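Local coordinates for protein-glutamate methylesterase/protein-glutamine glutaminase (PDB 3SFT) that probably removes methyl ester groups from, and deamidates glutamines of, chemotaxis receptors through this catalytic domain, resetting receptor methylation during chemotaxis, at residues A[86-89]-A[94-97]; A[130-135]-A[183-188]; A[153-158]-A[168-173]. All blocks are in the same frame, centred on the assembly; numbering follows the deposited sequence.

Interaction 1 of 3, residues A[86-89]-A[94-97]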
ATOM      1  N   LEU A  86       1.526  -1.497  10.774  1.00 23.66           N
ATOM      2  CA  LEU A  86       1.270  -0.071  10.629  1.00 22.67           C
ATOM      3  C   LEU A  86      -0.223   0.246  10.630  1.00 23.27           C
ATOM      4  O   LEU A  86      -0.940  -0.069   9.677  1.00 23.46           O
ATOM      5  CB  LEU A  86       1.918   0.449   9.347  1.00 21.76           C
ATOM      6  CG  LEU A  86       1.786   1.949   9.084  1.00 22.18           C
ATOM      7  CD1 LEU A  86       2.481   2.732  10.191  1.00 21.28           C
ATOM      8  CD2 LEU A  86       2.395   2.283   7.728  1.00 20.58           C
ATOM      9  N   GLY A  87      -0.689   0.873  11.706  1.00 22.59           N
ATOM     10  CA  GLY A  87      -2.089   1.228  11.793  1.00 22.12           C
ATOM     11  C   GLY A  87      -2.343   2.668  11.409  1.00 22.51           C
ATOM     12  O   GLY A  87      -1.406   3.441  11.206  1.00 23.91           O
ATOM     13  N   LEU A  88      -3.617   2.999  11.230  1.00 22.63           N
ATOM     14  CA  LEU A  88      -4.059   4.350  10.908  1.00 23.82           C
ATOM     15  C   LEU A  88      -5.233   4.655  11.824  1.00 24.32           C
ATOM     16  O   LEU A  88      -6.043   3.775  12.115  1.00 25.03           O
ATOM     17  CB  LEU A  88      -4.504   4.477   9.446  1.00 22.09           C
ATOM     18  CG  LEU A  88      -3.408   4.584   8.385  1.00 24.11           C
ATOM     19  CD1 LEU A  88      -3.006   3.200   7.905  1.00 21.26           C
ATOM     20  CD2 LEU A  88      -3.915   5.408   7.219  1.00 25.90           C
ATOM     21  N   LYS A  89      -5.293   5.885  12.323  1.00 25.56           N
ATOM     22  CA  LYS A  89      -6.373   6.293  13.213  1.00 28.34           C
ATOM     23  C   LYS A  89      -6.825   7.702  12.876  1.00 27.46           C
ATOM     24  O   LYS A  89      -6.010   8.561  12.527  1.00 28.00           O
ATOM     25  CB  LYS A  89      -5.934   6.216  14.682  1.00 30.58           C
ATOM     26  CG  LYS A  89      -4.741   7.097  15.028  1.00 35.98           C
ATOM     27  CD  LYS A  89      -4.215   6.817  16.430  1.00 38.54           C
ATOM     28  CE  LYS A  89      -2.911   7.558  16.677  1.00 39.92           C
ATOM     29  NZ  LYS A  89      -2.283   7.161  17.966  1.00 40.55           N
ATOM     30  N   LYS A  94      -8.322  14.452  11.166  1.00 30.39           N
ATOM     31  CA  LYS A  94      -7.017  14.150  10.578  1.00 28.14           C
ATOM     32  C   LYS A  94      -6.707  12.668  10.765  1.00 27.02           C
ATOM     33  O   LYS A  94      -7.334  11.995  11.588  1.00 27.62           O
ATOM     34  CB  LYS A  94      -5.915  14.977  11.247  1.00 28.95           C
ATOM     35  CG  LYS A  94      -6.013  16.475  11.041  1.00 29.55           C
ATOM     36  CD  LYS A  94      -5.051  17.187  11.975  1.00 34.60           C
ATOM     37  CE  LYS A  94      -5.203  18.697  11.907  1.00 36.96           C
ATOM     38  NZ  LYS A  94      -4.674  19.249  10.637  1.00 40.22           N
ATOM     39  N   VAL A  95      -5.729  12.166  10.013  1.00 25.38           N
ATOM     40  CA  VAL A  95      -5.339  10.762  10.107  1.00 23.47           C
ATOM     41  C   VAL A  95      -3.880  10.624  10.536  1.00 22.84           C
ATOM     42  O   VAL A  95      -2.998  11.309  10.015  1.00 22.44           O
ATOM     43  CB  VAL A  95      -5.580  10.013   8.777  1.00 22.97           C
ATOM     44  CG1 VAL A  95      -5.182   8.544   8.918  1.00 20.60           C
ATOM     45  CG2 VAL A  95      -7.051  10.110   8.390  1.00 21.88           C
ATOM     46  N   PHE A  96      -3.644   9.734  11.496  1.00 20.85           N
ATOM     47  CA  PHE A  96      -2.307   9.506  12.036  1.00 22.20           C
ATOM     48  C   PHE A  96      -1.926   8.029  12.035  1.00 22.63           C
ATOM     49  O   PHE A  96      -2.788   7.154  12.121  1.00 23.80           O
ATOM     50  CB  PHE A  96      -2.232  10.032  13.481  1.00 20.69           C
ATOM     51  CG  PHE A  96      -2.529  11.502  13.612  1.00 21.38           C
ATOM     52  CD1 PHE A  96      -1.503  12.442  13.556  1.00 20.92           C
ATOM     53  CD2 PHE A  96      -3.836  11.950  13.781  1.00 21.91           C
ATOM     54  CE1 PHE A  96      -1.773  13.812  13.664  1.00 21.55           C
ATOM     55  CE2 PHE A  96      -4.116  13.319  13.888  1.00 23.59           C
ATOM     56  CZ  PHE A  96      -3.077  14.251  13.828  1.00 21.16           C
ATOM     57  N   PHE A  97      -0.627   7.762  11.946  1.00 22.22           N
ATOM     58  CA  PHE A  97      -0.114   6.398  11.973  1.00 23.43           C
ATOM     59  C   PHE A  97       0.092   5.959  13.416  1.00 24.29           C
ATOM     60  O   PHE A  97       0.249   6.783  14.315  1.00 25.23           O
ATOM     61  CB  PHE A  97       1.270   6.316  11.312  1.00 22.76           C
ATOM     62  CG  PHE A  97       1.262   6.487   9.825  1.00 23.12           C
ATOM     63  CD1 PHE A  97       0.591   5.581   9.010  1.00 20.53           C
ATOM     64  CD2 PHE A  97       1.969   7.526   9.234  1.00 21.03           C
ATOM     65  CE1 PHE A  97       0.626   5.707   7.625  1.00 20.48           C
ATOM     66  CE2 PHE A  97       2.011   7.661   7.852  1.00 23.12           C
ATOM     67  CZ  PHE A  97       1.335   6.743   7.044  1.00 22.10           C
TER

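Interaction 2 of 3, residues A[130-135]-A[183-188]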
ATOM      1  N   VAL A 130      -3.765  -1.480  -3.653  1.00 16.04           N
ATOM      2  CA  VAL A 130      -2.933  -1.947  -4.755  1.00 15.11           C
ATOM      3  C   VAL A 130      -2.119  -3.134  -4.254  1.00 15.62           C
ATOM      4  O   VAL A 130      -1.271  -2.988  -3.381  1.00 16.77           O
ATOM      5  CB  VAL A 130      -1.959  -0.840  -5.255  1.00 16.70           C
ATOM      6  CG1 VAL A 130      -1.191  -1.334  -6.473  1.00 11.69           C
ATOM      7  CG2 VAL A 130      -2.725   0.426  -5.607  1.00 15.49           C
ATOM      8  N   ILE A 131      -2.395  -4.315  -4.794  1.00 15.13           N
ATOM      9  CA  ILE A 131      -1.684  -5.513  -4.376  1.00 16.57           C
ATOM     10  C   ILE A 131      -0.716  -5.927  -5.467  1.00 15.62           C
ATOM     11  O   ILE A 131      -1.113  -6.352  -6.553  1.00 15.63           O
ATOM     12  CB  ILE A 131      -2.667  -6.654  -4.044  1.00 16.39           C
ATOM     13  CG1 ILE A 131      -3.688  -6.166  -3.013  1.00 16.61           C
ATOM     14  CG2 ILE A 131      -1.919  -7.875  -3.528  1.00 16.08           C
ATOM     15  CD1 ILE A 131      -3.066  -5.622  -1.739  1.00 19.51           C
ATOM     16  N   LEU A 132       0.565  -5.791  -5.157  1.00 16.01           N
ATOM     17  CA  LEU A 132       1.637  -6.106  -6.089  1.00 14.45           C
ATOM     18  C   LEU A 132       2.219  -7.500  -5.920  1.00 14.33           C
ATOM     19  O   LEU A 132       1.819  -8.262  -5.035  1.00 12.87           O
ATOM     20  CB  LEU A 132       2.762  -5.075  -5.933  1.00 11.71           C
ATOM     21  CG  LEU A 132       2.348  -3.604  -6.025  1.00 11.80           C
ATOM     22  CD1 LEU A 132       3.585  -2.712  -5.897  1.00 10.73           C
ATOM     23  CD2 LEU A 132       1.640  -3.354  -7.350  1.00  8.70           C
ATOM     24  N   THR A 133       3.188  -7.785  -6.787  1.00 13.30           N
ATOM     25  CA  THR A 133       3.956  -9.021  -6.847  1.00 12.99           C
ATOM     26  C   THR A 133       4.359  -9.503  -5.460  1.00 15.17           C
ATOM     27  O   THR A 133       4.641  -8.690  -4.575  1.00 14.67           O
ATOM     28  CB  THR A 133       5.252  -8.777  -7.674  1.00 14.81           C
ATOM     29  OG1 THR A 133       6.101  -9.928  -7.621  1.00 16.76           O
ATOM     30  CG2 THR A 133       6.010  -7.564  -7.133  1.00 13.97           C
ATOM     31  N   GLY A 134       4.390 -10.823  -5.280  1.00 15.24           N
ATOM     32  CA  GLY A 134       4.769 -11.392  -3.999  1.00 15.46           C
ATOM     33  C   GLY A 134       4.179 -12.761  -3.720  1.00 17.89           C
ATOM     34  O   GLY A 134       3.201 -13.171  -4.347  1.00 18.18           O
ATOM     35  N   MET A 135       4.792 -13.478  -2.784  1.00 19.69           N
ATOM     36  CA  MET A 135       4.321 -14.801  -2.392  1.00 21.94           C
ATOM     37  C   MET A 135       3.262 -14.672  -1.313  1.00 21.12           C
ATOM     38  O   MET A 135       3.229 -13.687  -0.579  1.00 21.97           O
ATOM     39  CB  MET A 135       5.458 -15.647  -1.817  1.00 23.68           C
ATOM     40  CG  MET A 135       6.363 -16.304  -2.820  1.00 30.36           C
ATOM     41  SD  MET A 135       7.580 -17.412  -2.053  1.00 33.88           S
ATOM     42  CE  MET A 135       8.152 -18.110  -3.519  1.00 32.30           C
ATOM     43  N   TYR A 183       3.660  -0.744 -14.704  1.00 20.44           N
ATOM     44  CA  TYR A 183       3.799   0.528 -15.416  1.00 20.15           C
ATOM     45  C   TYR A 183       2.487   1.249 -15.751  1.00 20.80           C
ATOM     46  O   TYR A 183       2.486   2.464 -15.966  1.00 21.21           O
ATOM     47  CB  TYR A 183       4.673   0.362 -16.670  1.00 20.55           C
ATOM     48  CG  TYR A 183       4.203  -0.691 -17.659  1.00 18.47           C
ATOM     49  CD1 TYR A 183       3.248  -0.387 -18.634  1.00 17.62           C
ATOM     50  CD2 TYR A 183       4.726  -1.983 -17.630  1.00 17.60           C
ATOM     51  CE1 TYR A 183       2.828  -1.343 -19.555  1.00 16.56           C
ATOM     52  CE2 TYR A 183       4.313  -2.945 -18.543  1.00 16.61           C
ATOM     53  CZ  TYR A 183       3.363  -2.616 -19.504  1.00 17.13           C
ATOM     54  OH  TYR A 183       2.946  -3.562 -20.411  1.00 18.84           O
ATOM     55  N   LYS A 184       1.377   0.514 -15.818  1.00 20.05           N
ATOM     56  CA  LYS A 184       0.086   1.142 -16.104  1.00 20.46           C
ATOM     57  C   LYS A 184      -0.655   1.550 -14.829  1.00 20.68           C
ATOM     58  O   LYS A 184      -1.668   2.248 -14.888  1.00 20.68           O
ATOM     59  CB  LYS A 184      -0.804   0.231 -16.954  1.00 21.52           C
ATOM     60  CG  LYS A 184      -0.516   0.308 -18.452  1.00 23.57           C
ATOM     61  CD  LYS A 184      -1.539  -0.483 -19.252  1.00 25.11           C
ATOM     62  CE  LYS A 184      -1.319  -0.346 -20.758  1.00 26.40           C
ATOM     63  NZ  LYS A 184      -1.553   1.046 -21.247  1.00 25.09           N
ATOM     64  N   ILE A 185      -0.151   1.100 -13.685  1.00 19.34           N
ATOM     65  CA  ILE A 185      -0.754   1.410 -12.392  1.00 18.38           C
ATOM     66  C   ILE A 185      -0.717   2.907 -12.036  1.00 18.09           C
ATOM     67  O   ILE A 185      -1.719   3.447 -11.578  1.00 18.98           O
ATOM     68  CB  ILE A 185      -0.140   0.531 -11.259  1.00 15.21           C
ATOM     69  CG1 ILE A 185      -0.480  -0.944 -11.515  1.00 14.38           C
ATOM     70  CG2 ILE A 185      -0.651   0.967  -9.884  1.00 13.62           C
ATOM     71  CD1 ILE A 185      -0.123  -1.887 -10.369  1.00 12.28           C
ATOM     72  N   PRO A 186       0.427   3.593 -12.245  1.00 20.00           N
ATOM     73  CA  PRO A 186       0.516   5.028 -11.930  1.00 20.11           C
ATOM     74  C   PRO A 186      -0.534   5.827 -12.693  1.00 21.46           C
ATOM     75  O   PRO A 186      -1.149   6.747 -12.154  1.00 21.02           O
ATOM     76  CB  PRO A 186       1.906   5.401 -12.446  1.00 20.55           C
ATOM     77  CG  PRO A 186       2.669   4.168 -12.297  1.00 20.20           C
ATOM     78  CD  PRO A 186       1.721   3.100 -12.749  1.00 18.42           C
ATOM     79  N   GLU A 187      -0.722   5.463 -13.958  1.00 22.43           N
ATOM     80  CA  GLU A 187      -1.678   6.135 -14.836  1.00 24.89           C
ATOM     81  C   GLU A 187      -3.096   5.942 -14.332  1.00 24.76           C
ATOM     82  O   GLU A 187      -3.890   6.881 -14.331  1.00 25.84           O
ATOM     83  CB  GLU A 187      -1.535   5.612 -16.273  1.00 26.32           C
ATOM     84  CG  GLU A 187      -0.086   5.672 -16.784  1.00 31.16           C
ATOM     85  CD  GLU A 187       0.141   4.975 -18.120  1.00 33.28           C
ATOM     86  OE1 GLU A 187       1.207   5.218 -18.724  1.00 35.49           O
ATOM     87  OE2 GLU A 187      -0.719   4.179 -18.560  1.00 36.55           O
ATOM     88  N   LYS A 188      -3.401   4.730 -13.877  1.00 23.34           N
ATOM     89  CA  LYS A 188      -4.726   4.429 -13.356  1.00 22.11           C
ATOM     90  C   LYS A 188      -4.963   5.203 -12.059  1.00 22.51           C
ATOM     91  O   LYS A 188      -6.047   5.747 -11.850  1.00 22.37           O
ATOM     92  CB  LYS A 188      -4.885   2.923 -13.133  1.00 20.01           C
ATOM     93  CG  LYS A 188      -6.238   2.498 -12.577  1.00 21.90           C
ATOM     94  CD  LYS A 188      -7.405   2.999 -13.423  1.00 24.64           C
ATOM     95  CE  LYS A 188      -7.416   2.383 -14.811  1.00 25.90           C
ATOM     96  NZ  LYS A 188      -8.620   2.812 -15.576  1.00 29.35           N
TER

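Interaction 3 of 3, residues A[153-158]-A[168-173]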
ATOM      1  N   VAL A 153      -9.987  -1.681  -5.808  1.00 15.68           N
ATOM      2  CA  VAL A 153      -8.822  -2.556  -5.720  1.00 16.99           C
ATOM      3  C   VAL A 153      -8.107  -2.792  -7.051  1.00 16.71           C
ATOM      4  O   VAL A 153      -8.734  -3.058  -8.077  1.00 18.18           O
ATOM      5  CB  VAL A 153      -9.213  -3.920  -5.108  1.00 15.95           C
ATOM      6  CG1 VAL A 153      -8.027  -4.873  -5.110  1.00 15.76           C
ATOM      7  CG2 VAL A 153      -9.752  -3.727  -3.701  1.00 15.44           C
ATOM      8  N   ILE A 154      -6.784  -2.687  -7.014  1.00 16.74           N
ATOM      9  CA  ILE A 154      -5.953  -2.908  -8.185  1.00 15.92           C
ATOM     10  C   ILE A 154      -4.964  -4.034  -7.893  1.00 16.85           C
ATOM     11  O   ILE A 154      -4.277  -4.021  -6.873  1.00 18.00           O
ATOM     12  CB  ILE A 154      -5.156  -1.640  -8.563  1.00 13.76           C
ATOM     13  CG1 ILE A 154      -6.107  -0.507  -8.945  1.00 13.05           C
ATOM     14  CG2 ILE A 154      -4.221  -1.938  -9.720  1.00 14.14           C
ATOM     15  CD1 ILE A 154      -5.419   0.850  -9.083  1.00 13.24           C
ATOM     16  N   ALA A 155      -4.931  -5.030  -8.770  1.00 16.96           N
ATOM     17  CA  ALA A 155      -4.010  -6.152  -8.623  1.00 16.85           C
ATOM     18  C   ALA A 155      -2.996  -6.081  -9.753  1.00 16.60           C
ATOM     19  O   ALA A 155      -3.349  -5.749 -10.886  1.00 15.88           O
ATOM     20  CB  ALA A 155      -4.759  -7.466  -8.679  1.00 16.08           C
ATOM     21  N   GLU A 156      -1.736  -6.362  -9.439  1.00 16.29           N
ATOM     22  CA  GLU A 156      -0.687  -6.328 -10.446  1.00 16.89           C
ATOM     23  C   GLU A 156      -0.789  -7.528 -11.385  1.00 17.52           C
ATOM     24  O   GLU A 156      -0.946  -8.672 -10.945  1.00 15.72           O
ATOM     25  CB  GLU A 156       0.701  -6.271  -9.800  1.00 16.58           C
ATOM     26  CG  GLU A 156       1.845  -6.127 -10.826  1.00 17.41           C
ATOM     27  CD  GLU A 156       3.230  -5.995 -10.194  1.00 18.43           C
ATOM     28  OE1 GLU A 156       3.349  -6.072  -8.959  1.00 17.45           O
ATOM     29  OE2 GLU A 156       4.214  -5.816 -10.942  1.00 19.97           O
ATOM     30  N   ASP A 157      -0.748  -7.244 -12.683  1.00 17.55           N
ATOM     31  CA  ASP A 157      -0.817  -8.260 -13.723  1.00 20.17           C
ATOM     32  C   ASP A 157       0.441  -9.131 -13.680  1.00 20.54           C
ATOM     33  O   ASP A 157       1.534  -8.651 -13.362  1.00 19.08           O
ATOM     34  CB  ASP A 157      -0.945  -7.576 -15.095  1.00 23.74           C
ATOM     35  CG  ASP A 157      -1.168  -8.559 -16.229  1.00 24.69           C
ATOM     36  OD1 ASP A 157      -2.327  -8.720 -16.663  1.00 28.13           O
ATOM     37  OD2 ASP A 157      -0.186  -9.168 -16.693  1.00 26.85           O
ATOM     38  N   LYS A 158       0.279 -10.406 -14.020  1.00 21.75           N
ATOM     39  CA  LYS A 158       1.375 -11.378 -14.028  1.00 24.65           C
ATOM     40  C   LYS A 158       2.588 -10.929 -14.848  1.00 24.22           C
ATOM     41  O   LYS A 158       3.722 -11.306 -14.553  1.00 25.11           O
ATOM     42  CB  LYS A 158       0.870 -12.726 -14.562  1.00 28.42           C
ATOM     43  CG  LYS A 158       1.873 -13.864 -14.420  1.00 35.20           C
ATOM     44  CD  LYS A 158       1.347 -15.164 -15.012  1.00 38.03           C
ATOM     45  CE  LYS A 158       2.340 -16.303 -14.816  1.00 39.68           C
ATOM     46  NZ  LYS A 158       2.509 -16.665 -13.380  1.00 42.85           N
ATOM     47  N   LYS A 168      -2.686 -12.708  -7.606  1.00 19.71           N
ATOM     48  CA  LYS A 168      -3.538 -13.811  -8.034  1.00 21.70           C
ATOM     49  C   LYS A 168      -4.577 -14.171  -6.980  1.00 20.03           C
ATOM     50  O   LYS A 168      -5.737 -14.418  -7.308  1.00 20.57           O
ATOM     51  CB  LYS A 168      -2.710 -15.052  -8.387  1.00 22.98           C
ATOM     52  CG  LYS A 168      -3.557 -16.183  -8.934  1.00 28.04           C
ATOM     53  CD  LYS A 168      -2.739 -17.253  -9.644  1.00 32.41           C
ATOM     54  CE  LYS A 168      -2.345 -18.386  -8.719  1.00 36.05           C
ATOM     55  NZ  LYS A 168      -1.802 -19.537  -9.506  1.00 41.43           N
ATOM     56  N   SER A 169      -4.155 -14.212  -5.719  1.00 18.66           N
ATOM     57  CA  SER A 169      -5.061 -14.545  -4.625  1.00 19.26           C
ATOM     58  C   SER A 169      -6.190 -13.517  -4.534  1.00 19.40           C
ATOM     59  O   SER A 169      -7.340 -13.872  -4.275  1.00 18.71           O
ATOM     60  CB  SER A 169      -4.298 -14.621  -3.305  1.00 18.60           C
ATOM     61  OG  SER A 169      -5.187 -14.834  -2.228  1.00 20.98           O
ATOM     62  N   VAL A 170      -5.851 -12.246  -4.751  1.00 18.43           N
ATOM     63  CA  VAL A 170      -6.836 -11.164  -4.731  1.00 18.46           C
ATOM     64  C   VAL A 170      -7.815 -11.346  -5.895  1.00 18.26           C
ATOM     65  O   VAL A 170      -9.030 -11.257  -5.713  1.00 19.53           O
ATOM     66  CB  VAL A 170      -6.152  -9.766  -4.850  1.00 17.94           C
ATOM     67  CG1 VAL A 170      -7.174  -8.684  -5.175  1.00 17.39           C
ATOM     68  CG2 VAL A 170      -5.430  -9.426  -3.563  1.00 15.95           C
ATOM     69  N   ILE A 171      -7.277 -11.627  -7.079  1.00 17.52           N
ATOM     70  CA  ILE A 171      -8.087 -11.821  -8.286  1.00 18.64           C
ATOM     71  C   ILE A 171      -9.028 -13.027  -8.185  1.00 19.96           C
ATOM     72  O   ILE A 171     -10.197 -12.940  -8.577  1.00 17.26           O
ATOM     73  CB  ILE A 171      -7.193 -11.979  -9.548  1.00 18.47           C
ATOM     74  CG1 ILE A 171      -6.369 -10.708  -9.771  1.00 16.88           C
ATOM     75  CG2 ILE A 171      -8.048 -12.288 -10.789  1.00 17.50           C
ATOM     76  CD1 ILE A 171      -5.200 -10.903 -10.715  1.00 19.58           C
ATOM     77  N   GLU A 172      -8.525 -14.138  -7.648  1.00 19.36           N
ATOM     78  CA  GLU A 172      -9.330 -15.347  -7.511  1.00 21.95           C
ATOM     79  C   GLU A 172     -10.551 -15.205  -6.601  1.00 22.32           C
ATOM     80  O   GLU A 172     -11.507 -15.973  -6.723  1.00 22.71           O
ATOM     81  CB  GLU A 172      -8.462 -16.529  -7.082  1.00 23.30           C
ATOM     82  CG  GLU A 172      -7.545 -17.013  -8.196  1.00 27.34           C
ATOM     83  CD  GLU A 172      -6.672 -18.192  -7.801  1.00 28.60           C
ATOM     84  OE1 GLU A 172      -6.577 -18.502  -6.591  1.00 32.19           O
ATOM     85  OE2 GLU A 172      -6.073 -18.808  -8.711  1.00 29.87           O
ATOM     86  N   GLU A 173     -10.517 -14.244  -5.681  1.00 20.97           N
ATOM     87  CA  GLU A 173     -11.652 -14.012  -4.796  1.00 20.61           C
ATOM     88  C   GLU A 173     -12.660 -13.088  -5.471  1.00 21.74           C
ATOM     89  O   GLU A 173     -13.790 -12.939  -5.003  1.00 23.07           O
ATOM     90  CB  GLU A 173     -11.203 -13.386  -3.475  1.00 22.02           C
ATOM     91  CG  GLU A 173     -10.388 -14.298  -2.583  1.00 24.25           C
ATOM     92  CD  GLU A 173     -11.098 -15.599  -2.259  1.00 26.94           C
ATOM     93  OE1 GLU A 173     -12.259 -15.558  -1.795  1.00 29.26           O
ATOM     94  OE2 GLU A 173     -10.488 -16.665  -2.470  1.00 27.51           O
TER

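Interaction 1 of 3, residues A[86-89]-A[94-97]
The beta hairpin formed by strands 85-91 and 94-100 brings Lys89 opposite Phe96 and Leu88 opposite Phe97. Lys89 and Phe96 are an antiparallel hydrogen-bonded pair: Lys89 N to Phe96 O and Phe96 N to Lys89 O both measure 2.8 Å, closing a two-bond ring. Next to it Leu88 and Phe97 make a non-hydrogen-bonded pair, accompanied by a CA-H...O contact of 3.3 Å from Phe97 CA to Gly87 O. That same carbonyl oxygen lies in the plane of the Phe97 ring, at its edge. Leu86, its CG anti to the backbone N (chi1 -178°), slants across to Phe97 and sets CD1 3.6 Å from Phe97 CD1, while CD2 approaches Phe97 CE1. Leu88 CD2 meets Val95 CG1 at 3.8 Å on the Phe97 side of the hairpin. On the other face the extended Lys89 chain passes Phe96 CB, its CE 4.1 Å away. Cut back to an alanine here, Leu86 would lose CG and both methyls, which is likely to leave a gap beside the CD1-CE1 side of Phe97. Helix 112-123 covers Leu88 and Val95 through Ile122, Tyr78 meets the Phe97 ring edge-to-face, and Val38 of strand 37-41 touches both Leu86 and Phe97.

Interaction 2 of 3, residues A[130-135]-A[183-188]
Ile185 of helix 185-192 supplies about half of the surface buried here, and Val130 and Leu132 supply the rest. Its CD1 methyl does most of the touching: it lies 3.8 Å from Leu132 CD2 and 4.1 Å from Val130 CG1. The CG2 branch adds a second touch on Val130 CG1, also at 4.1 Å, which leaves that methyl against both branches of the isoleucine. Ile185 has CG1 anti to its carbonyl carbon (chi1 -64°) and continues nearly straight to CD1 (chi2 -171°), an extended course that carries CD1 to Val130 and Leu132. Val130, near the end of strand 127-131, points toward the helix, and its side chain and that of Ile185 run antiparallel, each passing alongside the other. Leu132, just beyond the strand, crosses Ile185 at a slant and brings only CD2 to it. Ile12 of strand 9-14 touches both Val130 and Leu132, while Ile154 of the adjacent strand 152-156 and Leu180 of strand 178-180 pack on Ile185. The contact thus seats helix 185-192 on the central parallel sheet of this modified doubly wound catalytic domain. Every touching atom is a methyl carbon and all three residues are buried. Attraction therefore comes from dispersion and the exclusion of water, and shape, more than any polar direction, probably guides how helix and strand meet here.

Interaction 3 of 3, residues A[153-158]-A[168-173]
Val170 CG1 meets Val153 CG1 tip to tip at 3.9 Å, helix 166-172 facing strand 152-156. Both valines point toward the opposite segment, and both hold CG1 anti to the backbone N (chi1 166° in Val170, 176° in Val153), which turns this methyl of each into the interface. Two residues along the strand, Ala155 also points at the helix. Its CB is 3.8 Å from Ile171 CG1 and 4.0 Å from Ile171 CD1, so the isoleucine lays its longer branch against a single methyl; Val170 CG1 is a looser neighbour at 4.4 Å from Ala155 CB. The small Ala155 probably allows the close approach, with the segment axes 8.2 Å apart at their nearest and their directions 131° apart. Strand 152-156 and helix 166-172 are the first two elements of a beta-alpha-beta unit that ends in strand 178-180, whose Val179 also touches Ile171. Val146 of helix 140-148 packs on Val153, and Thr140 of the same helix on Val170. The contact across the two segments is purely aliphatic, so it rests on close packing of methyl and methylene carbons and on the exclusion of water, with Ile171 at the more open margin.

In the fold
Interactions 2 and 3 adjoin, their centres 9 Å apart, because strands 127-131 and 152-156 are neighbours in the parallel sheet; helices 185-192 and 166-172 pack on them. Ile131 N hydrogen-bonds to Ile154 O and Thr133 N to Glu156 OE1, each at 2.8 Å, while Ile131 CG1 packs 3.7 Å from Val170 CG2. Interaction 1 lies across the chain's centre, about 23 Å from interaction 2 and 26 Å from interaction 3, centre to centre. The touching side chains stand back from the predicted catalytic residues: side chain to side chain, Leu132 is about 8 Å from Ser15, Val170 about 8 Å from Asp138, and Leu86 about 11 Å from His42.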